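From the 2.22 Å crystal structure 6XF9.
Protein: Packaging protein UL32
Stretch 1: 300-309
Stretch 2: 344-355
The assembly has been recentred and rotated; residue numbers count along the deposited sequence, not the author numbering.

Stretch 1 (300-309) ECLAAHPEAP
Stretch 2, residues 344-355: PYVSDPLLRELI

Residues 300-309 and 344-355 of packaging protein UL32 bury 399 Å² between them through a polar contact between the turn of the first stretch and the loop of the second, with an apolar contact beside it. In the first stretch a helix runs through Ala 304; His 305 leaves helical geometry (phi/psi -145/138) and opens a type I turn to Ala 308, where the next helix starts with Glu 307 as N-cap. In the second, a loop reaches Asp 348, the N-cap of the helix 349-355. The CA atoms of Glu 307 and Val 346 lie 7.0 Å apart, those of Ala 308 and Leu 351 7.4 Å.

Glu 307, CA-to-CB toward the partner, takes chi1 35° (p) and chi2 -169° (t), an extended reach that brings its carboxylate to the backbone before helix 349-355. Glu 307 OE1 accepts from Ser 347 N (3.3 Å), while Glu 307 OE2 accepts from Asp 348 N (3.3 Å) and from Ser 347 OG (3.2 Å), the serine hydroxyl being placed by chi1 87° (p).

The His 305 ring (chi1 -165°, t; chi2 -68°) uses both nitrogens: NE2 donates to Asp 348 OD2 at 2.7 Å, near the ring plane, and ND1 accepts from Glu 307 N at 3.2 Å, fixing the ring against its own turn. Asp 348 (chi1 -173°, t; chi2 -25°) likewise divides its carboxylate, OD1 capping the helix by accepting from Leu 350 N at 2.7 Å.

Leu 351 (chi1 175°, t; chi2 65°, p) is buried, its CA-to-CB bond toward the first stretch. Leu 351 CD2 lies over one face of the His 305 ring, 3.7 Å from the centroid and 22° off the normal, and 4.2 Å from Ala 308 CB. Leu 351 CD1 meets Cys 301 SG (chi1 -69°, m) at 3.8 Å; Leu 354 CD2 (chi1 -166°, chi2 163°, both t) approaches the same SG at 4.1 Å.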

ATOM      1  N   GLU D 300     -10.209  22.655  36.117  1.00 55.26           N
ATOM      2  CA  GLU D 300     -11.136  23.586  36.751  1.00 55.30           C
ATOM      3  C   GLU D 300     -10.378  24.492  37.710  1.00 54.19           C
ATOM      4  O   GLU D 300     -10.546  25.714  37.690  1.00 53.49           O
ATOM      5  CB  GLU D 300     -12.230  22.821  37.500  1.00 57.21           C
ATOM      6  CG  GLU D 300     -12.965  21.799  36.654  1.00 59.07           C
ATOM      7  CD  GLU D 300     -13.633  22.390  35.443  1.00 59.30           C
ATOM      8  OE1 GLU D 300     -14.157  23.504  35.561  1.00 58.66           O
ATOM      9  OE2 GLU D 300     -13.597  21.762  34.356  1.00 60.25           O
ATOM     10  N   CYS D 301      -9.471  23.914  38.500  1.00 56.67           N
ATOM     11  CA  CYS D 301      -8.710  24.708  39.453  1.00 56.12           C
ATOM     12  C   CYS D 301      -7.878  25.763  38.759  1.00 54.69           C
ATOM     13  O   CYS D 301      -7.663  26.847  39.311  1.00 54.54           O
ATOM     14  CB  CYS D 301      -7.814  23.806  40.294  1.00 57.29           C
ATOM     15  SG  CYS D 301      -8.791  22.776  41.393  1.00 59.31           S
ATOM     16  N   LEU D 302      -7.339  25.447  37.583  1.00 51.21           N
ATOM     17  CA  LEU D 302      -6.550  26.437  36.859  1.00 49.75           C
ATOM     18  C   LEU D 302      -7.353  27.702  36.605  1.00 48.96           C
ATOM     19  O   LEU D 302      -6.808  28.806  36.661  1.00 48.54           O
ATOM     20  CB  LEU D 302      -6.034  25.857  35.544  1.00 48.97           C
ATOM     21  CG  LEU D 302      -4.958  24.774  35.680  1.00 49.66           C
ATOM     22  CD1 LEU D 302      -4.467  24.393  34.313  1.00 48.67           C
ATOM     23  CD2 LEU D 302      -3.789  25.261  36.509  1.00 50.22           C
ATOM     24  N   ALA D 303      -8.643  27.567  36.338  1.00 44.97           N
ATOM     25  CA  ALA D 303      -9.488  28.720  36.067  1.00 44.70           C
ATOM     26  C   ALA D 303     -10.254  29.217  37.284  1.00 45.64           C
ATOM     27  O   ALA D 303     -10.747  30.351  37.271  1.00 45.35           O
ATOM     28  CB  ALA D 303     -10.505  28.383  34.975  1.00 45.23           C
ATOM     29  N   ALA D 304     -10.358  28.413  38.334  1.00 40.88           N
ATOM     30  CA  ALA D 304     -11.235  28.723  39.444  1.00 41.59           C
ATOM     31  C   ALA D 304     -10.498  29.229  40.675  1.00 41.77           C
ATOM     32  O   ALA D 304     -11.147  29.750  41.589  1.00 42.24           O
ATOM     33  CB  ALA D 304     -12.035  27.474  39.828  1.00 42.96           C
ATOM     34  N   HIS D 305      -9.168  29.139  40.708  1.00 46.74           N
ATOM     35  CA  HIS D 305      -8.456  29.427  41.925  1.00 47.41           C
ATOM     36  C   HIS D 305      -7.116  30.092  41.656  1.00 47.12           C
ATOM     37  O   HIS D 305      -6.364  29.642  40.776  1.00 46.76           O
ATOM     38  CB  HIS D 305      -8.230  28.152  42.726  1.00 48.70           C
ATOM     39  CG  HIS D 305      -7.820  28.401  44.142  1.00 49.66           C
ATOM     40  ND1 HIS D 305      -6.602  28.952  44.483  1.00 49.78           N
ATOM     41  CD2 HIS D 305      -8.464  28.158  45.307  1.00 50.48           C
ATOM     42  CE1 HIS D 305      -6.516  29.040  45.798  1.00 50.65           C
ATOM     43  NE2 HIS D 305      -7.629  28.559  46.321  1.00 51.11           N
ATOM     44  N   PRO D 306      -6.761  31.107  42.457  1.00 54.47           N
ATOM     45  CA  PRO D 306      -5.631  31.977  42.085  1.00 54.03           C
ATOM     46  C   PRO D 306      -4.270  31.327  42.166  1.00 54.77           C
ATOM     47  O   PRO D 306      -3.342  31.829  41.528  1.00 54.50           O
ATOM     48  CB  PRO D 306      -5.737  33.139  43.084  1.00 54.46           C
ATOM     49  CG  PRO D 306      -7.183  33.144  43.509  1.00 54.44           C
ATOM     50  CD  PRO D 306      -7.569  31.691  43.544  1.00 54.90           C
ATOM     51  N   GLU D 307      -4.074  30.299  42.983  1.00 57.67           N
ATOM     52  CA  GLU D 307      -2.746  29.708  43.104  1.00 58.66           C
ATOM     53  C   GLU D 307      -2.637  28.315  42.497  1.00 58.81           C
ATOM     54  O   GLU D 307      -1.602  27.663  42.669  1.00 59.99           O
ATOM     55  CB  GLU D 307      -2.302  29.726  44.565  1.00 60.20           C
ATOM     56  CG  GLU D 307      -3.443  29.519  45.505  1.00 60.43           C
ATOM     57  CD  GLU D 307      -3.102  29.800  46.965  1.00 61.71           C
ATOM     58  OE1 GLU D 307      -1.904  29.790  47.323  1.00 62.69           O
ATOM     59  OE2 GLU D 307      -4.054  30.044  47.751  1.00 61.73           O
ATOM     60  N   ALA D 308      -3.652  27.857  41.746  1.00 52.11           N
ATOM     61  CA  ALA D 308      -3.544  26.536  41.125  1.00 52.19           C
ATOM     62  C   ALA D 308      -2.463  26.512  40.048  1.00 51.81           C
ATOM     63  O   ALA D 308      -1.618  25.597  40.079  1.00 52.99           O
ATOM     64  CB  ALA D 308      -4.905  26.092  40.573  1.00 51.36           C
ATOM     65  N   PRO D 309      -2.393  27.474  39.107  1.00 46.88           N
ATOM     66  CA  PRO D 309      -1.326  27.416  38.091  1.00 46.53           C
ATOM     67  C   PRO D 309       0.069  27.251  38.661  1.00 48.42           C
ATOM     68  O   PRO D 309       0.824  26.359  38.240  1.00 49.30           O
ATOM     69  CB  PRO D 309      -1.499  28.748  37.357  1.00 44.98           C
ATOM     70  CG  PRO D 309      -2.950  28.985  37.394  1.00 44.03           C
ATOM     71  CD  PRO D 309      -3.397  28.506  38.757  1.00 45.45           C
ATOM     72  N   PRO D 344       3.115  22.620  50.887  1.00 85.26           N
ATOM     73  CA  PRO D 344       2.980  23.729  51.849  1.00 84.83           C
ATOM     74  C   PRO D 344       2.925  25.097  51.184  1.00 83.83           C
ATOM     75  O   PRO D 344       2.505  26.068  51.833  1.00 83.31           O
ATOM     76  CB  PRO D 344       4.221  23.586  52.735  1.00 85.83           C
ATOM     77  CG  PRO D 344       5.172  22.682  51.982  1.00 86.93           C
ATOM     78  CD  PRO D 344       4.515  22.190  50.731  1.00 86.37           C
ATOM     79  N   TYR D 345       3.346  25.195  49.916  1.00 67.12           N
ATOM     80  CA  TYR D 345       3.302  26.419  49.123  1.00 65.86           C
ATOM     81  C   TYR D 345       1.889  26.870  48.790  1.00 64.62           C
ATOM     82  O   TYR D 345       1.726  27.954  48.215  1.00 63.67           O
ATOM     83  CB  TYR D 345       4.084  26.219  47.814  1.00 65.94           C
ATOM     84  CG  TYR D 345       3.918  24.832  47.186  1.00 66.44           C
ATOM     85  CD1 TYR D 345       2.873  24.545  46.300  1.00 65.26           C
ATOM     86  CD2 TYR D 345       4.810  23.815  47.487  1.00 67.94           C
ATOM     87  CE1 TYR D 345       2.727  23.271  45.749  1.00 65.74           C
ATOM     88  CE2 TYR D 345       4.675  22.558  46.949  1.00 68.51           C
ATOM     89  CZ  TYR D 345       3.642  22.276  46.079  1.00 67.49           C
ATOM     90  OH  TYR D 345       3.542  20.995  45.550  1.00 68.10           O
ATOM     91  N   VAL D 346       0.872  26.073  49.103  1.00 68.29           N
ATOM     92  CA  VAL D 346      -0.511  26.452  48.840  1.00 67.15           C
ATOM     93  C   VAL D 346      -1.084  26.962  50.156  1.00 67.30           C
ATOM     94  O   VAL D 346      -1.094  26.232  51.158  1.00 68.12           O
ATOM     95  CB  VAL D 346      -1.333  25.271  48.291  1.00 66.77           C
ATOM     96  CG1 VAL D 346      -2.785  25.688  48.046  1.00 65.43           C
ATOM     97  CG2 VAL D 346      -0.709  24.705  47.025  1.00 66.58           C
ATOM     98  N   SER D 347      -1.528  28.222  50.171  1.00 74.57           N
ATOM     99  CA  SER D 347      -2.082  28.778  51.399  1.00 74.84           C
ATOM    100  C   SER D 347      -3.503  28.268  51.611  1.00 74.48           C
ATOM    101  O   SER D 347      -3.805  27.648  52.637  1.00 75.55           O
ATOM    102  CB  SER D 347      -2.023  30.307  51.374  1.00 74.58           C
ATOM    103  OG  SER D 347      -3.159  30.870  50.747  1.00 73.45           O
ATOM    104  N   ASP D 348      -4.397  28.539  50.650  1.00 75.00           N
ATOM    105  CA  ASP D 348      -5.788  28.095  50.726  1.00 74.74           C
ATOM    106  C   ASP D 348      -5.852  26.587  50.958  1.00 75.56           C
ATOM    107  O   ASP D 348      -5.532  25.795  50.056  1.00 75.24           O
ATOM    108  CB  ASP D 348      -6.550  28.425  49.443  1.00 73.15           C
ATOM    109  CG  ASP D 348      -8.038  28.134  49.561  1.00 73.23           C
ATOM    110  OD1 ASP D 348      -8.420  27.276  50.393  1.00 74.13           O
ATOM    111  OD2 ASP D 348      -8.834  28.696  48.765  1.00 72.44           O
ATOM    112  N   PRO D 349      -6.307  26.150  52.134  1.00 66.08           N
ATOM    113  CA  PRO D 349      -6.387  24.706  52.398  1.00 66.63           C
ATOM    114  C   PRO D 349      -7.447  23.976  51.581  1.00 65.97           C
ATOM    115  O   PRO D 349      -7.397  22.746  51.522  1.00 66.64           O
ATOM    116  CB  PRO D 349      -6.686  24.643  53.898  1.00 67.99           C
ATOM    117  CG  PRO D 349      -7.407  25.915  54.179  1.00 67.86           C
ATOM    118  CD  PRO D 349      -6.831  26.949  53.255  1.00 66.75           C
ATOM    119  N   LEU D 350      -8.435  24.658  50.997  1.00 63.81           N
ATOM    120  CA  LEU D 350      -9.393  23.946  50.149  1.00 63.35           C
ATOM    121  C   LEU D 350      -8.719  23.448  48.871  1.00 63.00           C
ATOM    122  O   LEU D 350      -8.780  22.255  48.547  1.00 63.55           O
ATOM    123  CB  LEU D 350     -10.591  24.836  49.808  1.00 62.53           C
ATOM    124  CG  LEU D 350     -11.666  24.138  48.973  1.00 62.29           C
ATOM    125  CD1 LEU D 350     -12.235  22.938  49.706  1.00 63.36           C
ATOM    126  CD2 LEU D 350     -12.774  25.084  48.575  1.00 61.69           C
ATOM    127  N   LEU D 351      -8.036  24.342  48.152  1.00 59.95           N
ATOM    128  CA  LEU D 351      -7.321  23.922  46.955  1.00 59.54           C
ATOM    129  C   LEU D 351      -6.339  22.820  47.282  1.00 60.79           C
ATOM    130  O   LEU D 351      -6.283  21.800  46.587  1.00 61.22           O
ATOM    131  CB  LEU D 351      -6.569  25.105  46.355  1.00 58.61           C
ATOM    132  CG  LEU D 351      -5.685  24.771  45.162  1.00 58.16           C
ATOM    133  CD1 LEU D 351      -6.558  24.306  44.009  1.00 57.54           C
ATOM    134  CD2 LEU D 351      -4.857  25.979  44.777  1.00 57.41           C
ATOM    135  N   ARG D 352      -5.608  22.978  48.382  1.00 68.62           N
ATOM    136  CA  ARG D 352      -4.634  21.975  48.791  1.00 69.76           C
ATOM    137  C   ARG D 352      -5.293  20.624  49.019  1.00 70.51           C
ATOM    138  O   ARG D 352      -4.795  19.593  48.556  1.00 71.33           O
ATOM    139  CB  ARG D 352      -3.912  22.489  50.025  1.00 70.62           C
ATOM    140  CG  ARG D 352      -2.830  21.652  50.605  1.00 72.10           C
ATOM    141  CD  ARG D 352      -2.397  22.408  51.833  1.00 72.43           C
ATOM    142  NE  ARG D 352      -1.481  21.685  52.690  1.00 74.15           N
ATOM    143  CZ  ARG D 352      -0.444  22.256  53.293  1.00 74.87           C
ATOM    144  NH1 ARG D 352       0.358  21.540  54.084  1.00 76.04           N
ATOM    145  NH2 ARG D 352      -0.197  23.548  53.084  1.00 74.25           N
ATOM    146  N   GLU D 353      -6.423  20.602  49.726  1.00 71.41           N
ATOM    147  CA  GLU D 353      -7.094  19.331  49.990  1.00 72.02           C
ATOM    148  C   GLU D 353      -7.709  18.727  48.731  1.00 71.63           C
ATOM    149  O   GLU D 353      -7.777  17.501  48.612  1.00 72.41           O
ATOM    150  CB  GLU D 353      -8.131  19.502  51.098  1.00 72.10           C
ATOM    151  CG  GLU D 353      -8.871  18.227  51.449  1.00 73.04           C
ATOM    152  CD  GLU D 353      -9.703  18.375  52.701  1.00 74.12           C
ATOM    153  OE1 GLU D 353      -9.795  19.523  53.206  1.00 74.10           O
ATOM    154  OE2 GLU D 353     -10.279  17.355  53.159  1.00 74.74           O
ATOM    155  N   LEU D 354      -8.192  19.554  47.803  1.00 62.06           N
ATOM    156  CA  LEU D 354      -8.738  19.021  46.557  1.00 61.73           C
ATOM    157  C   LEU D 354      -7.646  18.318  45.756  1.00 62.10           C
ATOM    158  O   LEU D 354      -7.831  17.184  45.299  1.00 62.70           O
ATOM    159  CB  LEU D 354      -9.389  20.138  45.741  1.00 60.33           C
ATOM    160  CG  LEU D 354     -10.298  19.769  44.571  1.00 60.19           C
ATOM    161  CD1 LEU D 354     -11.133  20.985  44.212  1.00 59.18           C
ATOM    162  CD2 LEU D 354      -9.515  19.287  43.337  1.00 60.08           C
ATOM    163  N   ILE D 355      -6.517  19.008  45.538  1.00 53.94           N
ATOM    164  CA  ILE D 355      -5.402  18.441  44.784  1.00 54.16           C
ATOM    165  C   ILE D 355      -4.943  17.131  45.415  1.00 55.77           C
ATOM    166  O   ILE D 355      -4.715  16.134  44.723  1.00 56.53           O
ATOM    167  CB  ILE D 355      -4.258  19.468  44.676  1.00 53.74           C
ATOM    168  CG1 ILE D 355      -4.686  20.657  43.797  1.00 51.84           C
ATOM    169  CG2 ILE D 355      -2.981  18.825  44.148  1.00 54.66           C
ATOM    170  CD1 ILE D 355      -3.641  21.774  43.714  1.00 51.42           C
TER